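Putative platelet activating factor (Streptococcus pneumoniae, PDB 2HSJ) is of unknown function but is probably a GDSL-like lipase or acylhydrolase of the SGNH hydrolase clan. Local coordinates at residues D[99-104]-D[145-150]. Sequence-based numbering, arbitrary orientation.
Sequences GKDVPV and VYIRSN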
ATOM      1  N   GLY D  99     -23.787  -7.978 -28.652  1.00 12.07           N
ATOM      2  CA  GLY D  99     -23.530  -9.238 -29.380  1.00 12.48           C
ATOM      3  C   GLY D  99     -24.591 -10.319 -29.170  1.00 13.09           C
ATOM      4  O   GLY D  99     -24.681 -11.274 -29.980  1.00 14.64           O
ATOM      5  N   LYS D 100     -25.389 -10.180 -28.102  1.00 13.24           N
ATOM      6  CA  LYS D 100     -26.504 -11.089 -27.783  1.00 15.15           C
ATOM      7  C   LYS D 100     -27.872 -10.481 -28.077  1.00 15.31           C
ATOM      8  O   LYS D 100     -28.912 -11.077 -27.736  1.00 15.82           O
ATOM      9  CB  LYS D 100     -26.450 -11.487 -26.307  1.00 15.56           C
ATOM     10  CG  LYS D 100     -25.347 -12.461 -25.960  1.00 17.02           C
ATOM     11  CD  LYS D 100     -25.664 -13.852 -26.441  1.00 21.09           C
ATOM     12  CE  LYS D 100     -24.495 -14.796 -26.207  1.00 24.39           C
ATOM     13  NZ  LYS D 100     -24.820 -16.134 -26.809  1.00 27.81           N
ATOM     14  N   ASP D 101     -27.880  -9.308 -28.705  1.00 15.58           N
ATOM     15  CA  ASP D 101     -29.127  -8.622 -29.089  1.00 16.28           C
ATOM     16  C   ASP D 101     -30.056  -8.293 -27.897  1.00 16.23           C
ATOM     17  O   ASP D 101     -31.287  -8.274 -28.028  1.00 16.20           O
ATOM     18  CB  ASP D 101     -29.866  -9.413 -30.185  1.00 17.35           C
ATOM     19  CG  ASP D 101     -30.566  -8.516 -31.183  1.00 19.17           C
ATOM     20  OD1 ASP D 101     -30.246  -7.305 -31.274  1.00 23.26           O
ATOM     21  OD2 ASP D 101     -31.464  -9.028 -31.885  1.00 23.07           O
ATOM     22  N   VAL D 102     -29.460  -8.014 -26.739  1.00 15.25           N
ATOM     23  CA  VAL D 102     -30.186  -7.518 -25.556  1.00 14.97           C
ATOM     24  C   VAL D 102     -30.795  -6.147 -25.880  1.00 15.24           C
ATOM     25  O   VAL D 102     -30.102  -5.323 -26.466  1.00 14.75           O
ATOM     26  CB  VAL D 102     -29.219  -7.376 -24.358  1.00 14.18           C
ATOM     27  CG1 VAL D 102     -29.903  -6.669 -23.189  1.00 13.98           C
ATOM     28  CG2 VAL D 102     -28.734  -8.742 -23.941  1.00 14.02           C
ATOM     29  N   PRO D 103     -32.093  -5.920 -25.557  1.00 15.46           N
ATOM     30  CA  PRO D 103     -32.650  -4.592 -25.877  1.00 15.48           C
ATOM     31  C   PRO D 103     -31.891  -3.484 -25.164  1.00 15.17           C
ATOM     32  O   PRO D 103     -31.546  -3.629 -23.988  1.00 15.53           O
ATOM     33  CB  PRO D 103     -34.103  -4.674 -25.375  1.00 15.98           C
ATOM     34  CG  PRO D 103     -34.420  -6.167 -25.400  1.00 16.07           C
ATOM     35  CD  PRO D 103     -33.114  -6.812 -24.971  1.00 15.78           C
ATOM     36  N   VAL D 104     -31.608  -2.395 -25.876  1.00 15.21           N
ATOM     37  CA  VAL D 104     -30.845  -1.302 -25.272  1.00 15.10           C
ATOM     38  C   VAL D 104     -31.475  -0.793 -23.968  1.00 15.08           C
ATOM     39  O   VAL D 104     -30.775  -0.521 -23.000  1.00 14.54           O
ATOM     40  CB  VAL D 104     -30.536  -0.158 -26.285  1.00 15.33           C
ATOM     41  CG1 VAL D 104     -31.819   0.510 -26.823  1.00 16.38           C
ATOM     42  CG2 VAL D 104     -29.604   0.889 -25.678  1.00 14.88           C
ATOM     43  N   VAL D 145     -16.442 -10.473 -34.079  1.00 15.30           N
ATOM     44  CA  VAL D 145     -17.267  -9.263 -34.100  1.00 14.02           C
ATOM     45  C   VAL D 145     -18.767  -9.596 -34.161  1.00 13.15           C
ATOM     46  O   VAL D 145     -19.581  -8.967 -33.469  1.00 12.32           O
ATOM     47  CB  VAL D 145     -16.816  -8.311 -35.224  1.00 13.24           C
ATOM     48  CG1 VAL D 145     -17.781  -7.159 -35.414  1.00 13.85           C
ATOM     49  CG2 VAL D 145     -15.427  -7.788 -34.910  1.00 13.01           C
ATOM     50  N   TYR D 146     -19.123 -10.602 -34.969  1.00 13.88           N
ATOM     51  CA  TYR D 146     -20.490 -11.109 -35.006  1.00 13.67           C
ATOM     52  C   TYR D 146     -21.462  -9.970 -35.339  1.00 13.65           C
ATOM     53  O   TYR D 146     -21.196  -9.157 -36.237  1.00 14.10           O
ATOM     54  CB  TYR D 146     -20.810 -11.813 -33.676  1.00 14.16           C
ATOM     55  CG  TYR D 146     -22.043 -12.679 -33.703  1.00 13.56           C
ATOM     56  CD1 TYR D 146     -22.266 -13.564 -34.747  1.00 13.08           C
ATOM     57  CD2 TYR D 146     -22.962 -12.628 -32.659  1.00 13.91           C
ATOM     58  CE1 TYR D 146     -23.422 -14.365 -34.778  1.00 12.45           C
ATOM     59  CE2 TYR D 146     -24.105 -13.414 -32.671  1.00 11.09           C
ATOM     60  CZ  TYR D 146     -24.328 -14.283 -33.730  1.00 13.25           C
ATOM     61  OH  TYR D 146     -25.460 -15.062 -33.735  1.00 15.21           O
ATOM     62  N   ILE D 147     -22.584  -9.884 -34.651  1.00 12.95           N
ATOM     63  CA  ILE D 147     -23.594  -8.890 -35.028  1.00 13.56           C
ATOM     64  C   ILE D 147     -23.317  -7.453 -34.515  1.00 13.99           C
ATOM     65  O   ILE D 147     -24.120  -6.546 -34.723  1.00 13.36           O
ATOM     66  CB  ILE D 147     -25.021  -9.343 -34.616  1.00 13.16           C
ATOM     67  CG1 ILE D 147     -25.147  -9.404 -33.083  1.00 13.42           C
ATOM     68  CG2 ILE D 147     -25.392 -10.682 -35.308  1.00 13.98           C
ATOM     69  CD1 ILE D 147     -26.592  -9.715 -32.597  1.00 14.06           C
ATOM     70  N   ARG D 148     -22.193  -7.246 -33.839  1.00 13.57           N
ATOM     71  CA  ARG D 148     -21.844  -5.895 -33.406  1.00 13.45           C
ATOM     72  C   ARG D 148     -21.539  -5.034 -34.627  1.00 13.80           C
ATOM     73  O   ARG D 148     -21.017  -5.528 -35.644  1.00 13.84           O
ATOM     74  CB  ARG D 148     -20.615  -5.940 -32.510  1.00 13.16           C
ATOM     75  CG  ARG D 148     -20.771  -6.768 -31.260  1.00 12.93           C
ATOM     76  CD  ARG D 148     -19.409  -6.925 -30.565  1.00 13.12           C
ATOM     77  NE  ARG D 148     -19.510  -7.796 -29.396  1.00 14.58           N
ATOM     78  CZ  ARG D 148     -19.628  -9.116 -29.458  1.00 15.55           C
ATOM     79  NH1 ARG D 148     -19.681  -9.752 -30.636  1.00 12.20           N
ATOM     80  NH2 ARG D 148     -19.710  -9.822 -28.346  1.00 13.53           N
ATOM     81  N   SER D 149     -21.865  -3.745 -34.526  1.00 13.31           N
ATOM     82  CA  SER D 149     -21.496  -2.766 -35.559  1.00 12.92           C
ATOM     83  C   SER D 149     -21.183  -1.480 -34.846  1.00 12.21           C
ATOM     84  O   SER D 149     -21.658  -1.261 -33.729  1.00 13.41           O
ATOM     85  CB  SER D 149     -22.629  -2.532 -36.553  1.00 12.30           C
ATOM     86  OG  SER D 149     -23.672  -1.761 -35.981  1.00 12.94           O
ATOM     87  N   ASN D 150     -20.371  -0.636 -35.479  1.00 11.93           N
ATOM     88  CA  ASN D 150     -20.013   0.628 -34.867  1.00 11.65           C
ATOM     89  C   ASN D 150     -21.178   1.611 -34.810  1.00 12.63           C
ATOM     90  O   ASN D 150     -21.199   2.480 -33.935  1.00 13.07           O
ATOM     91  CB  ASN D 150     -18.758   1.216 -35.527  1.00 12.24           C
ATOM     92  CG  ASN D 150     -17.508   0.403 -35.212  1.00 11.38           C
ATOM     93  OD1 ASN D 150     -17.211   0.158 -34.038  1.00 11.95           O
ATOM     94  ND2 ASN D 150     -16.790  -0.050 -36.256  1.00 12.73           N
TER
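G99, the last residue of helix 95-99, lies against R148, its CA over the centre of one guanidinium face, 3.9 Å from CZ. With no side chain at G99, the flat group rests directly on the backbone. The guanidinium is held at several points: NH1 donates to V145 O (2.9 Å, 156°), which lies in the guanidinium plane, NH2 bonds N96 OD1, and NE makes a weak bond to T95 O. V145 O also takes R148 N across the type II' turn from V145 to R148, the two donors arriving from opposite faces of its carbonyl plane. Buried G99 is the middle of this close part. Its O faces the edge of the Y146 ring, 3.5 Å from CD2, while I147 CG2 sits over the centre of one ring face. I147 CG1, between its backbone N and carbonyl carbon (chi1 66°), lies 3.7 Å from G99 O, and CD1 3.6 Å from it. The solvent side is looser: exposed D101, the C' residue of the Schellman motif ending the helix, adds only CB, 4.1 Å from I147 CD1. No hydrogen bond joins the two segments, which implies that van der Waals contact links these loops of the SGNH-type fold, while R148 adds a polar tie to helix 95-99 through N96.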